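Local coordinates for protein terminal uridylyltransferase 1 (Trypanosoma brucei, PDB 5HZD) that catalyses the UTP-dependent addition of uridines to the 3' ends of guide RNAs, ribosomal RNAs and some mRNAs in mitochondrial RNA editing, at residues Lys103-Phe109 with Ile124-Asp130; Arg88-Leu93 with Pro278-Ile283; Val96-Trp100 with Ser149-Leu154. All coordinates share one frame. Residues are numbered along the deposited sequence.

Interaction 1. Residues Lys103-Phe109 with Ile124-Asp130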
# COMPACT_ATOMS: atom_id res chain seq x y z
N LYS A 103 8.49 -14.78 19.37
CA LYS A 103 9.45 -14.64 18.29
C LYS A 103 8.89 -13.88 17.08
O LYS A 103 9.62 -13.65 16.12
CB LYS A 103 9.94 -16.00 17.85
CG LYS A 103 10.89 -16.62 18.89
CD LYS A 103 11.31 -18.01 18.47
CE LYS A 103 12.26 -17.93 17.29
NZ LYS A 103 12.84 -19.27 16.98
N ALA A 104 7.62 -13.51 17.13
CA ALA A 104 7.07 -12.66 16.08
C ALA A 104 7.68 -11.26 16.08
O ALA A 104 7.93 -10.66 17.14
CB ALA A 104 5.58 -12.55 16.23
N ARG A 105 7.88 -10.72 14.88
CA ARG A 105 8.34 -9.35 14.71
C ARG A 105 7.42 -8.66 13.71
O ARG A 105 6.73 -9.33 12.93
CB ARG A 105 9.80 -9.29 14.24
CG ARG A 105 10.79 -9.89 15.28
CD ARG A 105 10.78 -9.08 16.56
NE ARG A 105 11.78 -9.61 17.51
CZ ARG A 105 11.53 -10.59 18.39
NH1 ARG A 105 10.34 -11.14 18.47
NH2 ARG A 105 12.50 -11.02 19.19
N VAL A 106 7.38 -7.34 13.77
CA VAL A 106 6.43 -6.57 12.97
C VAL A 106 7.20 -5.83 11.87
O VAL A 106 8.18 -5.15 12.14
CB VAL A 106 5.65 -5.55 13.85
CG1 VAL A 106 4.68 -4.69 12.98
CG2 VAL A 106 4.83 -6.29 14.92
N PHE A 107 6.73 -5.98 10.62
CA PHE A 107 7.36 -5.34 9.46
C PHE A 107 6.35 -4.39 8.86
O PHE A 107 5.22 -4.80 8.60
CB PHE A 107 7.64 -6.41 8.39
CG PHE A 107 8.62 -7.49 8.82
CD1 PHE A 107 8.22 -8.48 9.73
CD2 PHE A 107 9.88 -7.58 8.26
CE1 PHE A 107 9.09 -9.48 10.12
CE2 PHE A 107 10.75 -8.60 8.63
CZ PHE A 107 10.37 -9.53 9.57
N ILE A 108 6.71 -3.13 8.61
CA ILE A 108 5.81 -2.26 7.83
C ILE A 108 5.94 -2.56 6.34
O ILE A 108 7.05 -2.76 5.84
CB ILE A 108 6.12 -0.79 8.08
CG1 ILE A 108 5.73 -0.42 9.52
CG2 ILE A 108 5.36 0.11 7.05
CD1 ILE A 108 6.13 1.00 9.94
N PHE A 109 4.82 -2.59 5.63
CA PHE A 109 4.91 -2.61 4.15
C PHE A 109 3.88 -1.68 3.57
O PHE A 109 3.22 -0.95 4.30
CB PHE A 109 4.86 -4.04 3.58
CG PHE A 109 3.55 -4.76 3.76
CD1 PHE A 109 3.24 -5.41 4.95
CD2 PHE A 109 2.64 -4.82 2.72
CE1 PHE A 109 2.02 -6.12 5.08
CE2 PHE A 109 1.42 -5.48 2.85
CZ PHE A 109 1.11 -6.14 4.05
N ILE A 124 -1.37 2.17 7.05
CA ILE A 124 -0.09 1.48 7.21
C ILE A 124 -0.39 -0.00 7.20
O ILE A 124 -1.35 -0.42 7.83
CB ILE A 124 0.55 1.84 8.59
CG1 ILE A 124 0.99 3.31 8.59
CG2 ILE A 124 1.72 0.90 8.93
CD1 ILE A 124 2.19 3.64 7.66
N ASP A 125 0.38 -0.79 6.45
CA ASP A 125 0.27 -2.25 6.53
C ASP A 125 1.32 -2.79 7.48
O ASP A 125 2.50 -2.42 7.40
CB ASP A 125 0.50 -2.90 5.16
CG ASP A 125 -0.69 -2.71 4.24
OD1 ASP A 125 -1.69 -3.43 4.45
OD2 ASP A 125 -0.61 -1.86 3.33
N PHE A 126 0.90 -3.67 8.38
CA PHE A 126 1.85 -4.31 9.30
C PHE A 126 1.78 -5.80 9.04
O PHE A 126 0.69 -6.39 9.06
CB PHE A 126 1.41 -4.10 10.76
CG PHE A 126 1.55 -2.70 11.27
CD1 PHE A 126 2.81 -2.11 11.36
CD2 PHE A 126 0.46 -2.04 11.81
CE1 PHE A 126 2.96 -0.83 11.89
CE2 PHE A 126 0.59 -0.76 12.35
CZ PHE A 126 1.84 -0.15 12.41
N ALA A 127 2.92 -6.42 8.79
CA ALA A 127 3.00 -7.88 8.68
C ALA A 127 3.63 -8.42 9.96
O ALA A 127 4.65 -7.91 10.40
CB ALA A 127 3.90 -8.28 7.50
N VAL A 128 3.05 -9.47 10.53
CA VAL A 128 3.58 -10.07 11.76
C VAL A 128 4.13 -11.44 11.41
O VAL A 128 3.39 -12.33 11.02
CB VAL A 128 2.41 -10.23 12.78
CG1 VAL A 128 2.88 -10.97 14.06
CG2 VAL A 128 1.82 -8.84 13.12
N VAL A 129 5.45 -11.62 11.54
CA VAL A 129 6.12 -12.81 11.04
C VAL A 129 7.21 -13.25 12.02
O VAL A 129 8.00 -12.41 12.50
CB VAL A 129 6.83 -12.53 9.68
CG1 VAL A 129 7.53 -13.81 9.15
CG2 VAL A 129 5.81 -12.01 8.65
N ASP A 130 7.24 -14.56 12.28
CA ASP A 130 8.34 -15.23 12.97
C ASP A 130 9.23 -15.77 11.86
O ASP A 130 8.88 -16.76 11.19
CB ASP A 130 7.75 -16.38 13.81
CG ASP A 130 8.80 -17.28 14.47
OD1 ASP A 130 9.99 -17.29 14.08
OD2 ASP A 130 8.42 -18.07 15.38
O HOH W 1 10.97 -12.91 13.38
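F109 takes the p rotamer (chi1 67°), which lays its ring over the neighbouring strand: D125 CB sits over the ring face, 3.4 Å from the centroid and 8° off the normal, a CH-pi contact, and F109 CE1 reaches A127 CB at 3.7 Å. F107, in m (chi1 -63°), swings along the strand so that CE1 meets V129 CB at 3.8 Å; beyond, its ring is covered by Y368, F371 and the UTP-binding I294. F107, F109, D125, A127 and V129 share one face of the sheet. On the other, V106 CG1 and I108 CG1 meet the F126 ring at CD1 (3.6 Å) and CE1 (3.7 Å), beneath helix 80-100. Strands 105-109 and 124-129 are antiparallel neighbours in the palm sheet of the nucleotidyltransferase fold, 105-109 at its edge. D125, probably a ligand of the catalytic Mg(2+), has its side chain about 4 Å from that of D286 at nearest atoms. Five backbone bonds set the register, including R105 N to V129 O and F109 N to D125 O (both 2.9 Å). Past them, water 1 donates to both K103 O and V129 O, at 3.1 Å each. R105 bends back (chi1 and chi2 both m) so that NH1 bonds A104 O at 2.8 Å. D130 receives a hydrogen bond from H101 and caps the following helix through A133 N, while K103 forms its salt bridge with D132.

Interaction 2. Residues Arg88-Leu93 with Pro278-Ile283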
# COMPACT_ATOMS: atom_id res chain seq x y z
N ARG A 88 7.27 4.42 15.51
CA ARG A 88 6.90 4.22 16.91
C ARG A 88 5.68 3.32 17.01
O ARG A 88 5.61 2.43 17.89
CB ARG A 88 6.66 5.56 17.58
CG ARG A 88 7.95 6.36 17.66
CD ARG A 88 7.91 7.52 18.63
NE ARG A 88 7.10 8.60 18.11
CZ ARG A 88 7.54 9.56 17.30
NH1 ARG A 88 8.82 9.59 16.91
NH2 ARG A 88 6.70 10.50 16.89
N ALA A 89 4.68 3.53 16.14
CA ALA A 89 3.52 2.65 16.15
C ALA A 89 3.89 1.19 15.92
O ALA A 89 3.34 0.29 16.56
CB ALA A 89 2.47 3.11 15.10
N ARG A 90 4.85 0.95 15.02
CA ARG A 90 5.31 -0.40 14.72
C ARG A 90 5.92 -1.03 15.97
O ARG A 90 5.63 -2.18 16.28
CB ARG A 90 6.39 -0.37 13.61
CG ARG A 90 6.75 -1.77 13.06
CD ARG A 90 8.17 -1.80 12.46
NE ARG A 90 9.09 -1.45 13.54
CZ ARG A 90 9.49 -2.31 14.45
NH1 ARG A 90 9.12 -3.60 14.37
NH2 ARG A 90 10.25 -1.88 15.45
N ALA A 91 6.78 -0.28 16.68
CA ALA A 91 7.40 -0.82 17.88
C ALA A 91 6.34 -1.09 18.93
O ALA A 91 6.44 -2.10 19.66
CB ALA A 91 8.46 0.14 18.41
N GLN A 92 5.34 -0.22 19.02
CA GLN A 92 4.22 -0.45 19.97
C GLN A 92 3.48 -1.74 19.65
O GLN A 92 3.23 -2.56 20.53
CB GLN A 92 3.27 0.77 19.95
CG GLN A 92 3.95 1.99 20.54
CD GLN A 92 3.37 3.31 20.08
OE1 GLN A 92 2.23 3.37 19.59
NE2 GLN A 92 4.12 4.37 20.28
N LEU A 93 3.15 -1.93 18.38
CA LEU A 93 2.46 -3.15 17.98
C LEU A 93 3.32 -4.37 18.26
O LEU A 93 2.80 -5.41 18.69
CB LEU A 93 2.06 -3.09 16.50
CG LEU A 93 1.27 -4.32 16.05
CD1 LEU A 93 -0.06 -4.52 16.79
CD2 LEU A 93 0.99 -4.19 14.52
N PRO A 278 -0.84 6.92 22.58
CA PRO A 278 0.28 6.50 21.73
C PRO A 278 -0.09 6.36 20.23
O PRO A 278 -1.27 6.10 19.88
CB PRO A 278 0.65 5.13 22.30
CG PRO A 278 0.29 5.27 23.78
CD PRO A 278 -0.98 6.07 23.78
N GLU A 279 0.91 6.52 19.37
CA GLU A 279 0.74 6.51 17.90
C GLU A 279 -0.15 5.40 17.34
O GLU A 279 -0.98 5.63 16.44
CB GLU A 279 2.12 6.51 17.22
CG GLU A 279 2.90 7.85 17.32
CD GLU A 279 3.68 8.04 18.62
OE1 GLU A 279 3.62 7.18 19.56
OE2 GLU A 279 4.39 9.06 18.75
N LEU A 280 0.01 4.18 17.85
CA LEU A 280 -0.70 3.03 17.30
C LEU A 280 -2.22 3.21 17.38
O LEU A 280 -2.97 2.69 16.53
CB LEU A 280 -0.25 1.76 18.03
CG LEU A 280 -0.81 0.46 17.47
CD1 LEU A 280 -0.27 0.17 16.06
CD2 LEU A 280 -0.56 -0.73 18.39
N TYR A 281 -2.68 3.96 18.37
CA TYR A 281 -4.12 4.16 18.55
C TYR A 281 -4.69 5.15 17.54
O TYR A 281 -5.90 5.24 17.36
CB TYR A 281 -4.42 4.71 19.96
CG TYR A 281 -4.15 3.75 21.07
CD1 TYR A 281 -5.16 2.94 21.59
CD2 TYR A 281 -2.88 3.65 21.63
CE1 TYR A 281 -4.90 2.07 22.63
CE2 TYR A 281 -2.62 2.75 22.67
CZ TYR A 281 -3.62 1.97 23.16
OH TYR A 281 -3.31 1.12 24.21
N ASN A 282 -3.82 5.90 16.88
CA ASN A 282 -4.24 7.06 16.13
C ASN A 282 -4.15 6.88 14.62
O ASN A 282 -4.47 7.79 13.86
CB ASN A 282 -3.36 8.25 16.51
CG ASN A 282 -3.44 8.57 17.99
OD1 ASN A 282 -4.47 8.34 18.63
ND2 ASN A 282 -2.36 9.12 18.54
N ILE A 283 -3.68 5.71 14.18
CA ILE A 283 -3.47 5.48 12.78
C ILE A 283 -4.32 4.34 12.23
O ILE A 283 -4.55 3.34 12.92
CB ILE A 283 -1.97 5.20 12.49
CG1 ILE A 283 -1.50 3.95 13.18
CG2 ILE A 283 -1.11 6.41 12.87
CD1 ILE A 283 -0.12 3.54 12.70
O HOH W 2 4.05 11.59 17.73
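Residues 88-93 form regular helix within helix 80-100, with L93 N bonded to A89 O at 2.9 Å; residues 278-283 are a compact turn, 279-281 helical in phi/psi, held by Y281 N to P278 O at 3.0 Å. The turn leads into strand 285-288, so the contact packs a helix against the entrance to one of the strands it covers in the palm of the nucleotidyltransferase fold. The backbones come closest at A89 and L280, 4.4 Å between CA atoms. The small A89 side chain permits this approach: A89 CB meets I283 CD1 at 3.6 Å and L280 CD1 at 4.1 Å, while L280 CD2 lies 4.0 Å from L93 CB. Q92 bonds twice, OE1 accepting from L280 N and NE2 donating to E279 OE1, both at 2.9 Å; T247 also bonds E279 OE1. At the outer end, R88 NE makes a salt bridge with E279 OE2 at 2.8 Å, and water 2 donates to E279 OE2 (2.7 Å) while accepting from R88 NH2 (3.0 Å).

Interaction 3. Residues Val96-Trp100 with Ser149-Leu154; sequences VVRRW and SITELL
Two helical segments, 96-100 in the later part of helix 80-100 and 149-154 within helix 143-156, pack with axes 9.5 Å apart at closest approach and N-to-C directions 129° apart. Backbone bonds run i to i+3 in the first (R99 N to V96 O 3.1 Å, W100 N to V97 O 3.0 Å) and i to i+4 in the second (L153 N to S149 O 3.2 Å, L154 N to I150 O 3.0 Å). The nearest CA pairs are V97-I150 (6.5 Å) and V96-L153 (6.8 Å). Apolar contacts dominate. L153 (m, t) points across, with CD1 3.7 Å from W100 CB and CB 3.7 Å from CG1 of V96 (t). I150 (m, t) extends CD1 to V97 CG1 at 4.0 Å. W100 (chi1 165°, chi2 69°) places its six-membered ring over I150 CD1, a CH-pi contact of 4.1 Å to the centroid, 27° off the normal. Water 3 is the polar link, accepting from W100 NE1 (3.1 Å) and bonded to S149 OG (2.8 Å), which also bonds N145 O. This helix-helix packing covers one face of the palm sheet, V97 and W100 resting on V128. With no direct hydrogen bond between the segments, cohesion rests on side-chain fit.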
# COMPACT_ATOMS: atom_id res chain seq x y z
N VAL A 96 2.88 -5.69 21.67
CA VAL A 96 1.62 -6.39 21.86
C VAL A 96 1.72 -7.79 21.28
O VAL A 96 1.40 -8.79 21.97
CB VAL A 96 0.46 -5.64 21.17
CG1 VAL A 96 -0.84 -6.46 21.33
CG2 VAL A 96 0.30 -4.25 21.74
N VAL A 97 2.18 -7.92 20.03
CA VAL A 97 2.13 -9.24 19.40
C VAL A 97 3.12 -10.22 20.01
O VAL A 97 2.87 -11.42 19.96
CB VAL A 97 2.25 -9.20 17.88
CG1 VAL A 97 1.21 -8.23 17.30
CG2 VAL A 97 3.61 -8.78 17.49
N ARG A 98 4.21 -9.73 20.61
CA ARG A 98 5.12 -10.68 21.28
C ARG A 98 4.51 -11.35 22.49
O ARG A 98 5.01 -12.38 22.93
CB ARG A 98 6.44 -10.00 21.65
CG ARG A 98 7.28 -9.75 20.41
CD ARG A 98 8.64 -9.14 20.73
NE ARG A 98 9.40 -10.12 21.50
CZ ARG A 98 10.60 -9.91 22.03
NH1 ARG A 98 11.19 -10.89 22.70
NH2 ARG A 98 11.18 -8.73 21.93
N ARG A 99 3.44 -10.81 23.05
CA ARG A 99 2.76 -11.51 24.14
C ARG A 99 2.02 -12.74 23.61
O ARG A 99 1.87 -13.73 24.32
CB ARG A 99 1.80 -10.58 24.89
CG ARG A 99 0.77 -11.25 25.82
CD ARG A 99 1.36 -11.81 27.13
NE ARG A 99 2.42 -10.99 27.71
CZ ARG A 99 2.23 -9.91 28.46
NH1 ARG A 99 1.00 -9.50 28.73
NH2 ARG A 99 3.27 -9.25 28.94
N TRP A 100 1.61 -12.69 22.34
CA TRP A 100 0.98 -13.83 21.68
C TRP A 100 2.04 -14.83 21.19
O TRP A 100 1.94 -16.05 21.40
CB TRP A 100 0.13 -13.31 20.53
CG TRP A 100 -0.30 -14.33 19.55
CD1 TRP A 100 -1.18 -15.34 19.75
CD2 TRP A 100 0.16 -14.43 18.20
NE1 TRP A 100 -1.31 -16.08 18.58
CE2 TRP A 100 -0.50 -15.54 17.62
CE3 TRP A 100 1.05 -13.68 17.43
CZ2 TRP A 100 -0.28 -15.94 16.29
CZ3 TRP A 100 1.29 -14.08 16.11
CH2 TRP A 100 0.60 -15.19 15.55
N SER A 149 -6.68 -13.93 18.56
CA SER A 149 -5.74 -13.74 19.68
C SER A 149 -5.24 -12.32 19.78
O SER A 149 -5.26 -11.72 20.88
CB SER A 149 -4.54 -14.68 19.54
OG SER A 149 -4.95 -16.03 19.68
N ILE A 150 -4.81 -11.75 18.67
CA ILE A 150 -4.25 -10.39 18.72
C ILE A 150 -5.35 -9.34 18.94
O ILE A 150 -5.13 -8.34 19.62
CB ILE A 150 -3.38 -10.12 17.51
CG1 ILE A 150 -2.14 -11.05 17.61
CG2 ILE A 150 -2.95 -8.67 17.47
CD1 ILE A 150 -1.38 -11.12 16.34
N THR A 151 -6.54 -9.58 18.38
CA THR A 151 -7.66 -8.69 18.69
C THR A 151 -7.89 -8.57 20.19
O THR A 151 -8.05 -7.47 20.69
CB THR A 151 -8.92 -9.13 17.97
OG1 THR A 151 -8.65 -9.05 16.57
CG2 THR A 151 -10.08 -8.15 18.28
N GLU A 152 -7.85 -9.69 20.89
CA GLU A 152 -8.11 -9.68 22.33
C GLU A 152 -7.00 -8.95 23.09
O GLU A 152 -7.28 -8.20 24.02
CB GLU A 152 -8.24 -11.10 22.86
CG GLU A 152 -8.40 -11.19 24.36
CD GLU A 152 -9.76 -10.70 24.85
OE1 GLU A 152 -10.63 -10.38 24.00
OE2 GLU A 152 -9.94 -10.62 26.09
N LEU A 153 -5.76 -9.15 22.68
CA LEU A 153 -4.66 -8.41 23.32
C LEU A 153 -4.80 -6.91 23.12
O LEU A 153 -4.56 -6.10 24.06
CB LEU A 153 -3.29 -8.88 22.80
CG LEU A 153 -2.88 -10.31 23.19
CD1 LEU A 153 -1.55 -10.69 22.55
CD2 LEU A 153 -2.82 -10.47 24.72
N LEU A 154 -5.19 -6.49 21.92
CA LEU A 154 -5.41 -5.08 21.65
C LEU A 154 -6.56 -4.50 22.49
O LEU A 154 -6.44 -3.43 23.06
CB LEU A 154 -5.63 -4.85 20.17
CG LEU A 154 -4.41 -5.10 19.30
CD1 LEU A 154 -4.86 -5.23 17.85
CD2 LEU A 154 -3.36 -3.96 19.46
O HOH W 3 -3.74 -17.86 18.02

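Overall arrangement
All three contacts belong to the palm, and helix 80-100 joins them: it supplies one segment each to interactions 2 and 3 and covers the V106-F126 face of interaction 1. R90 NH1 of interaction 2 bonds V106 O of the edge strand and L93 packs on F126, while one to two turns further along V97 and W100 reach V106 and V128. Each contact is largely buried, but W100, R99 and S149 bring interaction 3 towards the surface, as R88 and E279 do interaction 2 and K103 does interaction 1. Chemistry follows place: backbone pairing in the sheet that carries D125, side-chain hydrogen bonds and a salt bridge where the helix meets a turn, and apolar packing between helices.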